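Long-range contacts in cell envelope-related transcriptional attenuator domain-containing protein (Eubacterium siraeum, PDB 4OBM), which is of unknown function but belongs to the LytR-CpsA-Psr family, and so probably works in the bacterial cell envelope rather than as a true transcription regulator: residues T101-D110 and A145-T153; T37-T45 and V54-A62. All coordinates share one frame; numbering follows the deposited sequence. Where two conformers were deposited one is given.

Contact 1 (T101-D110 and A145-T153)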
loop_
_atom_site.group_PDB
_atom_site.type_symbol
_atom_site.label_atom_id
_atom_site.label_comp_id
_atom_site.label_asym_id
_atom_site.label_seq_id
_atom_site.Cartn_x
_atom_site.Cartn_y
_atom_site.Cartn_z
ATOM N N THR A 101 0.976 1.424 13.214
ATOM C CA THR A 101 1.136 0.477 14.312
ATOM C C THR A 101 -0.153 -0.348 14.355
ATOM O O THR A 101 -1.111 -0.016 13.633
ATOM C CB THR A 101 1.420 1.178 15.633
ATOM O OG1 THR A 101 0.246 1.914 15.976
ATOM C CG2 THR A 101 2.692 2.070 15.589
ATOM N N LYS A 102 -0.230 -1.372 15.230
ATOM C CA LYS A 102 -1.484 -2.131 15.334
ATOM C C LYS A 102 -2.629 -1.166 15.643
ATOM O O LYS A 102 -3.685 -1.229 15.012
ATOM C CB LYS A 102 -1.390 -3.244 16.400
ATOM C CG LYS A 102 -2.722 -3.881 16.756
ATOM C CD LYS A 102 -2.556 -5.025 17.687
ATOM C CE LYS A 102 -3.903 -5.614 18.060
ATOM N NZ LYS A 102 -3.746 -6.878 18.826
ATOM N N SER A 103 -2.360 -0.234 16.571
ATOM C CA SER A 103 -3.285 0.775 17.061
ATOM C C SER A 103 -3.724 1.787 15.970
ATOM O O SER A 103 -4.926 1.995 15.800
ATOM C CB SER A 103 -2.655 1.512 18.242
ATOM O OG SER A 103 -3.549 2.462 18.791
ATOM N N THR A 104 -2.766 2.418 15.254
ATOM C CA THR A 104 -3.112 3.452 14.271
ATOM C C THR A 104 -3.786 2.856 13.009
ATOM O O THR A 104 -4.749 3.458 12.523
ATOM C CB THR A 104 -1.932 4.388 13.945
ATOM O OG1 THR A 104 -0.911 3.697 13.234
ATOM C CG2 THR A 104 -1.358 5.055 15.188
ATOM N N LEU A 105 -3.345 1.677 12.523
ATOM C CA LEU A 105 -3.975 1.019 11.368
ATOM C C LEU A 105 -5.440 0.589 11.685
ATOM O O LEU A 105 -6.310 0.734 10.832
ATOM C CB LEU A 105 -3.153 -0.204 10.889
ATOM C CG LEU A 105 -3.557 -0.799 9.507
ATOM C CD1 LEU A 105 -3.846 0.309 8.436
ATOM C CD2 LEU A 105 -2.516 -1.776 8.994
ATOM N N THR A 106 -5.698 0.064 12.904
ATOM C CA THR A 106 -7.034 -0.375 13.319
ATOM C C THR A 106 -7.951 0.849 13.413
ATOM O O THR A 106 -9.107 0.793 12.975
ATOM C CB THR A 106 -6.950 -1.151 14.644
ATOM O OG1 THR A 106 -5.981 -2.200 14.507
ATOM C CG2 THR A 106 -8.294 -1.721 15.084
ATOM N N GLU A 107 -7.408 1.963 13.946
ATOM C CA GLU A 107 -8.115 3.218 14.059
ATOM C C GLU A 107 -8.441 3.773 12.671
ATOM O O GLU A 107 -9.575 4.217 12.473
ATOM C CB GLU A 107 -7.342 4.230 14.890
ATOM C CG GLU A 107 -8.312 5.042 15.727
ATOM C CD GLU A 107 -7.815 6.341 16.318
ATOM O OE1 GLU A 107 -6.678 6.369 16.846
ATOM O OE2 GLU A 107 -8.592 7.324 16.294
ATOM N N LEU A 108 -7.509 3.677 11.698
ATOM C CA LEU A 108 -7.779 4.109 10.316
ATOM C C LEU A 108 -8.977 3.338 9.762
ATOM O O LEU A 108 -9.922 3.973 9.325
ATOM C CB LEU A 108 -6.552 3.957 9.393
ATOM C CG LEU A 108 -6.760 4.218 7.876
ATOM C CD1 LEU A 108 -6.830 5.694 7.559
ATOM C CD2 LEU A 108 -5.637 3.650 7.085
ATOM N N PHE A 109 -8.966 1.990 9.837
ATOM C CA PHE A 109 -10.050 1.124 9.355
ATOM C C PHE A 109 -11.390 1.431 10.042
ATOM O O PHE A 109 -12.430 1.375 9.399
ATOM C CB PHE A 109 -9.716 -0.368 9.606
ATOM C CG PHE A 109 -8.550 -1.027 8.900
ATOM C CD1 PHE A 109 -8.282 -0.761 7.561
ATOM C CD2 PHE A 109 -7.797 -2.007 9.539
ATOM C CE1 PHE A 109 -7.229 -1.397 6.904
ATOM C CE2 PHE A 109 -6.762 -2.666 8.872
ATOM C CZ PHE A 109 -6.483 -2.355 7.561
ATOM N N ASP A 110 -11.358 1.679 11.364
ATOM C CA ASP A 110 -12.532 1.954 12.204
ATOM C C ASP A 110 -13.189 3.290 11.821
ATOM O O ASP A 110 -14.403 3.446 11.879
ATOM C CB ASP A 110 -12.103 1.985 13.685
ATOM C CG ASP A 110 -13.269 2.081 14.642
ATOM O OD1 ASP A 110 -13.927 1.048 14.875
ATOM O OD2 ASP A 110 -13.544 3.192 15.126
ATOM N N ALA A 145 -12.974 -3.218 12.051
ATOM C CA ALA A 145 -11.574 -2.801 12.211
ATOM C C ALA A 145 -10.670 -3.893 12.788
ATOM O O ALA A 145 -9.683 -4.246 12.135
ATOM C CB ALA A 145 -11.498 -1.568 13.087
ATOM N N GLU A 146 -10.997 -4.413 13.999
ATOM C CA GLU A 146 -10.197 -5.430 14.688
ATOM C C GLU A 146 -10.168 -6.782 13.944
ATOM O O GLU A 146 -9.142 -7.454 13.971
ATOM C CB GLU A 146 -10.689 -5.637 16.131
ATOM C CG GLU A 146 -10.370 -4.465 17.045
ATOM C CD GLU A 146 -10.886 -4.582 18.464
ATOM O OE1 GLU A 146 -10.601 -5.605 19.128
ATOM O OE2 GLU A 146 -11.549 -3.628 18.927
ATOM N N GLN A 147 -11.274 -7.165 13.282
ATOM C CA GLN A 147 -11.381 -8.418 12.511
ATOM C C GLN A 147 -10.527 -8.312 11.282
ATOM O O GLN A 147 -9.848 -9.274 10.917
ATOM C CB GLN A 147 -12.837 -8.698 12.107
ATOM C CG GLN A 147 -13.795 -8.851 13.277
ATOM C CD GLN A 147 -15.216 -9.103 12.833
ATOM O OE1 GLN A 147 -15.717 -8.532 11.849
ATOM N NE2 GLN A 147 -15.921 -9.909 13.612
HETATM N N MSE A 148 -10.585 -7.105 10.652
HETATM C CA MSE A 148 -9.846 -6.755 9.457
HETATM C C MSE A 148 -8.340 -6.822 9.730
HETATM O O MSE A 148 -7.610 -7.423 8.939
HETATM C CB MSE A 148 -10.283 -5.350 9.038
HETATM C CG MSE A 148 -9.555 -4.810 7.873
HETATM SE SE MSE A 148 -10.304 -5.461 6.260
HETATM C CE MSE A 148 -9.599 -4.088 5.218
ATOM N N TYR A 149 -7.885 -6.222 10.861
ATOM C CA TYR A 149 -6.482 -6.195 11.299
ATOM C C TYR A 149 -5.960 -7.640 11.551
ATOM O O TYR A 149 -4.921 -7.999 11.001
ATOM C CB TYR A 149 -6.289 -5.305 12.558
ATOM C CG TYR A 149 -4.828 -5.130 12.907
ATOM C CD1 TYR A 149 -4.070 -4.122 12.319
ATOM C CD2 TYR A 149 -4.169 -6.047 13.726
ATOM C CE1 TYR A 149 -2.697 -4.023 12.547
ATOM C CE2 TYR A 149 -2.798 -5.970 13.942
ATOM C CZ TYR A 149 -2.065 -4.958 13.346
ATOM O OH TYR A 149 -0.722 -4.840 13.597
ATOM N N ALA A 150 -6.686 -8.454 12.358
ATOM C CA ALA A 150 -6.326 -9.847 12.689
ATOM C C ALA A 150 -6.190 -10.734 11.433
ATOM O O ALA A 150 -5.235 -11.508 11.327
ATOM C CB ALA A 150 -7.346 -10.444 13.642
ATOM N N TYR A 151 -7.114 -10.592 10.474
ATOM C CA TYR A 151 -7.076 -11.326 9.197
ATOM C C TYR A 151 -5.817 -10.965 8.392
ATOM O O TYR A 151 -5.132 -11.837 7.884
ATOM C CB TYR A 151 -8.358 -11.029 8.358
ATOM C CG TYR A 151 -8.541 -11.845 7.082
ATOM C CD1 TYR A 151 -8.080 -13.158 6.993
ATOM C CD2 TYR A 151 -9.243 -11.326 5.995
ATOM C CE1 TYR A 151 -8.272 -13.918 5.840
ATOM C CE2 TYR A 151 -9.449 -12.082 4.838
ATOM C CZ TYR A 151 -8.954 -13.376 4.763
ATOM O OH TYR A 151 -9.136 -14.130 3.630
ATOM N N LEU A 152 -5.523 -9.677 8.302
ATOM C CA LEU A 152 -4.438 -9.096 7.532
ATOM C C LEU A 152 -3.035 -9.450 8.063
ATOM O O LEU A 152 -2.078 -9.492 7.273
ATOM C CB LEU A 152 -4.637 -7.575 7.547
ATOM C CG LEU A 152 -4.020 -6.760 6.409
ATOM C CD1 LEU A 152 -4.660 -7.094 5.065
ATOM C CD2 LEU A 152 -4.128 -5.254 6.702
ATOM N N THR A 153 -2.920 -9.671 9.390
ATOM C CA THR A 153 -1.662 -9.899 10.071
ATOM C C THR A 153 -1.451 -11.346 10.600
ATOM O O THR A 153 -0.551 -11.539 11.427
ATOM C CB THR A 153 -1.507 -8.892 11.229
ATOM O OG1 THR A 153 -2.535 -9.110 12.184
ATOM C CG2 THR A 153 -1.543 -7.453 10.756
HETATM O O HOH W 1 -14.780 -1.054 13.409
#

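Contact 2 (T37-T45 and V54-A62)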
loop_
_atom_site.group_PDB
_atom_site.type_symbol
_atom_site.label_atom_id
_atom_site.label_comp_id
_atom_site.label_asym_id
_atom_site.label_seq_id
_atom_site.Cartn_x
_atom_site.Cartn_y
_atom_site.Cartn_z
ATOM N N THR A 37 10.273 -2.860 14.826
ATOM C CA THR A 37 10.576 -2.709 13.413
ATOM C C THR A 37 9.379 -3.152 12.614
ATOM O O THR A 37 8.815 -4.203 12.942
ATOM C CB THR A 37 11.795 -3.591 13.061
ATOM O OG1 THR A 37 12.746 -3.552 14.124
ATOM C CG2 THR A 37 12.428 -3.227 11.726
ATOM N N PRO A 38 8.980 -2.432 11.542
ATOM C CA PRO A 38 7.841 -2.903 10.732
ATOM C C PRO A 38 8.034 -4.326 10.167
ATOM O O PRO A 38 9.157 -4.717 9.806
ATOM C CB PRO A 38 7.761 -1.874 9.601
ATOM C CG PRO A 38 8.383 -0.667 10.148
ATOM C CD PRO A 38 9.502 -1.150 11.022
ATOM N N ASP A 39 6.930 -5.094 10.132
ATOM C CA ASP A 39 6.871 -6.456 9.587
ATOM C C ASP A 39 6.264 -6.486 8.190
ATOM O O ASP A 39 6.453 -7.469 7.476
ATOM C CB ASP A 39 6.046 -7.384 10.499
ATOM C CG ASP A 39 6.862 -8.108 11.538
ATOM O OD1 ASP A 39 7.833 -8.813 11.150
ATOM O OD2 ASP A 39 6.531 -7.985 12.742
ATOM N N LYS A 40 5.475 -5.462 7.823
ATOM C CA LYS A 40 4.810 -5.434 6.507
ATOM C C LYS A 40 5.187 -4.203 5.740
ATOM O O LYS A 40 5.448 -3.154 6.331
ATOM C CB LYS A 40 3.293 -5.581 6.627
ATOM C CG LYS A 40 2.939 -7.023 6.941
ATOM C CD LYS A 40 1.473 -7.250 7.148
ATOM C CE LYS A 40 1.235 -8.568 7.850
ATOM N NZ LYS A 40 1.737 -9.740 7.074
ATOM N N TYR A 41 5.336 -4.366 4.428
ATOM C CA TYR A 41 5.822 -3.317 3.526
ATOM C C TYR A 41 5.012 -3.341 2.256
ATOM O O TYR A 41 4.785 -4.401 1.694
ATOM C CB TYR A 41 7.329 -3.511 3.222
ATOM C CG TYR A 41 8.205 -3.475 4.456
ATOM C CD1 TYR A 41 8.435 -4.625 5.207
ATOM C CD2 TYR A 41 8.755 -2.281 4.908
ATOM C CE1 TYR A 41 9.173 -4.585 6.388
ATOM C CE2 TYR A 41 9.521 -2.232 6.075
ATOM C CZ TYR A 41 9.729 -3.391 6.809
ATOM O OH TYR A 41 10.456 -3.352 7.968
HETATM N N MSE A 42 4.475 -2.175 1.875
HETATM C CA MSE A 42 3.632 -2.027 0.692
HETATM C C MSE A 42 3.745 -0.624 0.155
HETATM O O MSE A 42 3.647 0.328 0.920
HETATM C CB MSE A 42 2.155 -2.356 1.031
HETATM C CG MSE A 42 1.194 -2.279 -0.181
HETATM SE SE MSE A 42 -0.656 -2.656 0.266
HETATM C CE MSE A 42 -0.485 -4.505 0.425
ATOM N N THR A 43 3.985 -0.494 -1.152
ATOM C CA THR A 43 3.965 0.808 -1.817
ATOM C C THR A 43 2.566 0.999 -2.421
ATOM O O THR A 43 1.866 0.021 -2.695
ATOM C CB THR A 43 5.068 0.967 -2.865
ATOM O OG1 THR A 43 4.944 -0.066 -3.827
ATOM C CG2 THR A 43 6.494 1.000 -2.257
ATOM N N ILE A 44 2.135 2.256 -2.541
ATOM C CA ILE A 44 0.876 2.639 -3.162
ATOM C C ILE A 44 1.241 3.720 -4.144
ATOM O O ILE A 44 1.789 4.749 -3.747
ATOM C CB ILE A 44 -0.280 3.004 -2.186
ATOM C CG1 ILE A 44 -1.595 3.282 -2.954
ATOM C CG2 ILE A 44 0.085 4.097 -1.159
ATOM C CD1 ILE A 44 -2.848 3.337 -2.113
ATOM N N THR A 45 1.032 3.440 -5.431
ATOM C CA THR A 45 1.348 4.352 -6.529
ATOM C C THR A 45 0.072 4.785 -7.225
ATOM O O THR A 45 -0.635 3.957 -7.815
ATOM C CB THR A 45 2.318 3.698 -7.534
ATOM O OG1 THR A 45 3.502 3.297 -6.854
ATOM C CG2 THR A 45 2.688 4.630 -8.706
ATOM N N VAL A 54 -1.916 1.617 -7.582
ATOM C CA VAL A 54 -1.216 0.329 -7.742
ATOM C C VAL A 54 -0.531 -0.025 -6.425
ATOM O O VAL A 54 0.291 0.748 -5.922
ATOM C CB VAL A 54 -0.213 0.338 -8.928
ATOM C CG1 VAL A 54 0.440 -1.034 -9.123
ATOM C CG2 VAL A 54 -0.890 0.796 -10.218
ATOM N N LEU A 55 -0.857 -1.187 -5.874
ATOM C CA LEU A 55 -0.221 -1.630 -4.633
ATOM C C LEU A 55 0.847 -2.652 -4.938
ATOM O O LEU A 55 0.643 -3.489 -5.801
ATOM C CB LEU A 55 -1.234 -2.223 -3.633
ATOM C CG LEU A 55 -2.456 -1.373 -3.260
ATOM C CD1 LEU A 55 -3.617 -2.260 -2.849
ATOM C CD2 LEU A 55 -2.121 -0.402 -2.139
HETATM N N MSE A 56 1.987 -2.579 -4.243
HETATM C CA MSE A 56 3.091 -3.537 -4.380
HETATM C C MSE A 56 3.567 -3.959 -3.023
HETATM O O MSE A 56 4.306 -3.199 -2.404
HETATM C CB MSE A 56 4.275 -2.984 -5.197
HETATM C CG MSE A 56 4.053 -3.167 -6.649
HETATM SE SE MSE A 56 5.508 -2.564 -7.707
HETATM C CE MSE A 56 6.798 -3.807 -7.315
ATOM N N PRO A 57 3.197 -5.165 -2.558
ATOM C CA PRO A 57 3.670 -5.607 -1.248
ATOM C C PRO A 57 5.019 -6.332 -1.371
ATOM O O PRO A 57 5.392 -6.808 -2.439
ATOM C CB PRO A 57 2.545 -6.538 -0.776
ATOM C CG PRO A 57 2.030 -7.143 -2.046
ATOM C CD PRO A 57 2.346 -6.203 -3.192
ATOM N N TYR A 58 5.754 -6.385 -0.276
ATOM C CA TYR A 58 7.080 -6.997 -0.189
ATOM C C TYR A 58 7.187 -7.748 1.109
ATOM O O TYR A 58 6.742 -7.222 2.128
ATOM C CB TYR A 58 8.176 -5.903 -0.224
ATOM C CG TYR A 58 8.259 -5.149 -1.528
ATOM C CD1 TYR A 58 7.497 -4.005 -1.744
ATOM C CD2 TYR A 58 9.160 -5.530 -2.518
ATOM C CE1 TYR A 58 7.542 -3.329 -2.961
ATOM C CE2 TYR A 58 9.252 -4.828 -3.718
ATOM C CZ TYR A 58 8.426 -3.738 -3.941
ATOM O OH TYR A 58 8.570 -3.003 -5.088
ATOM N N LEU A 59 7.822 -8.945 1.100
ATOM C CA LEU A 59 8.023 -9.731 2.322
ATOM C C LEU A 59 9.045 -9.033 3.191
ATOM O O LEU A 59 9.924 -8.374 2.638
ATOM C CB LEU A 59 8.478 -11.170 2.012
ATOM C CG LEU A 59 7.426 -12.180 1.538
ATOM C CD1 LEU A 59 8.118 -13.465 1.064
ATOM C CD2 LEU A 59 6.410 -12.501 2.632
ATOM N N PRO A 60 8.963 -9.114 4.540
ATOM C CA PRO A 60 9.980 -8.446 5.370
ATOM C C PRO A 60 11.405 -8.950 5.124
ATOM O O PRO A 60 12.377 -8.174 5.251
ATOM C CB PRO A 60 9.537 -8.759 6.801
ATOM C CG PRO A 60 8.660 -9.935 6.679
ATOM C CD PRO A 60 7.972 -9.825 5.373
ATOM N N ASN A 61 11.532 -10.235 4.737
ATOM C CA ASN A 61 12.822 -10.855 4.474
ATOM C C ASN A 61 13.181 -10.731 2.992
ATOM O O ASN A 61 14.071 -11.436 2.512
ATOM C CB ASN A 61 12.846 -12.316 4.943
ATOM C CG ASN A 61 11.810 -13.203 4.277
ATOM O OD1 ASN A 61 10.724 -12.760 3.846
ATOM N ND2 ASN A 61 12.104 -14.486 4.226
ATOM N N ALA A 62 12.531 -9.806 2.276
ATOM C CA ALA A 62 12.858 -9.616 0.862
ATOM C C ALA A 62 14.203 -8.894 0.699
ATOM O O ALA A 62 14.446 -7.887 1.371
ATOM C CB ALA A 62 11.758 -8.842 0.157
HETATM O O HOH W 2 4.713 -7.302 3.759
HETATM O O HOH W 3 7.234 -0.708 -5.387
HETATM O O HOH W 4 3.031 0.836 -5.843
#

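Contact 1 (T101-D110 and A145-T153)
The Y149 ring packs on the first turn of helix 102-110, with K102 CG over one face, 3.9 Å from the centroid: a CH-pi contact. CG of Y149 swings anti to the backbone N (chi1 -173°), carrying the ring to K102 and bringing L105 CB to its edge. T106 OG1 comes within 3.5 Å of Y149 CD1, fixed by its hydrogen bond to K102 O. T153 CG2, just past the end of the ring's helix, backs the opposite face. Were Y149 an alanine, the K102 methylenes would probably lose the ring they rest on and a gap would open between the helices.

Farther along, F109 is the knob, set among A145, M148, Y149 and L152. In the conformer given, M148 CG stands 3.7 Å from the ring centroid, over the face, and the selenium of this selenomethionine lies farther above the same face, a Met-aromatic contact. L152 CD2 meets the ring edge at F109 CZ, 3.8 Å away, and L105 CD1 covers the other face. A145 CB sits 3.4 Å from T106 O, and a water links D110 OD1 to A145 N.

In the second shell, T101 and T104 form a capping box that starts helix 102-110, and F176 packs edge-to-face on F109. The helices, their short segments' N-to-C directions 129° apart, are thus joined mainly by carbon and ring surfaces, with the water bridge a polar supplement.

Contact 2 (T37-T45 and V54-A62)
This is an antiparallel strand pairing, the hairpin of strands 40-47 and 52-58 inside the mixed sheet, between strands 24-30 and 228-230; at the end away from the turn the pairing runs out into T37-D39 and L59-A62. T43 and M56 make a hydrogen-bonded pair with both bonds at 3.0 Å, T43 N to M56 O and M56 N to T43 O. T45 and V54 repeat the pattern more tightly: V54 N reaches T45 O at 2.7 Å and is nearly straight at 173°. Between them I44 faces L55, and beyond T43-M56 M42 faces P57, both non-hydrogen-bonded pairs with CA-H groups turned to carbonyl oxygens.

On the face carrying M42, I44, L55 and P57 the contacts are apolar. L55 CD2 is shared, touching the selenium of selenomethionine M42 at 3.6 Å and I44 CD1 at 3.8 Å. M42 runs extended until a bend at its last torsion (chi3 -76°) turns CE onto P57 CB. The face of Y41, T43, T45, V54, M56 and Y58 is more polar. T43 OG1 rests against M56 CB and binds two waters, one shared with Y58 OH, the other with T45 OG1 and V54 O. T45 OG1 is also hydrogen-bonded to S25. Toward the open end another water accepts a hydrogen bond from Y41 N and donates one to Y58 O, and P60 CG packs on D39 O.

D39 and K40, at the start of strand 40-47, both face L30 of strand 24-30 as a classic beta bulge, while L55 is backbone hydrogen-bonded to D229 of strand 228-230 on the other side. Helix 70-90 packs on Y41 and Y58, and helix 164-181 on I44, L55 and P57, so the hairpin is sandwiched between helices.

Contact 2 forms an inner part of the sheet, and contact 1 a helix pair packed to one side of it; their centres lie about 16 Å apart. They meet directly where K40 CE comes 3.5 Å from L152 O and 3.9 Å from T153 CA. Helix 164-181 also joins them, since it packs on M148 and L152 of contact 1 and on I44, L55 and P57 of contact 2. Bound pentaethylene glycol, probably from the crystallisation liquor, lies about 4 Å from the L105 side chain and also from that of M42; such molecules may mark a pocket, but no natural ligand is established.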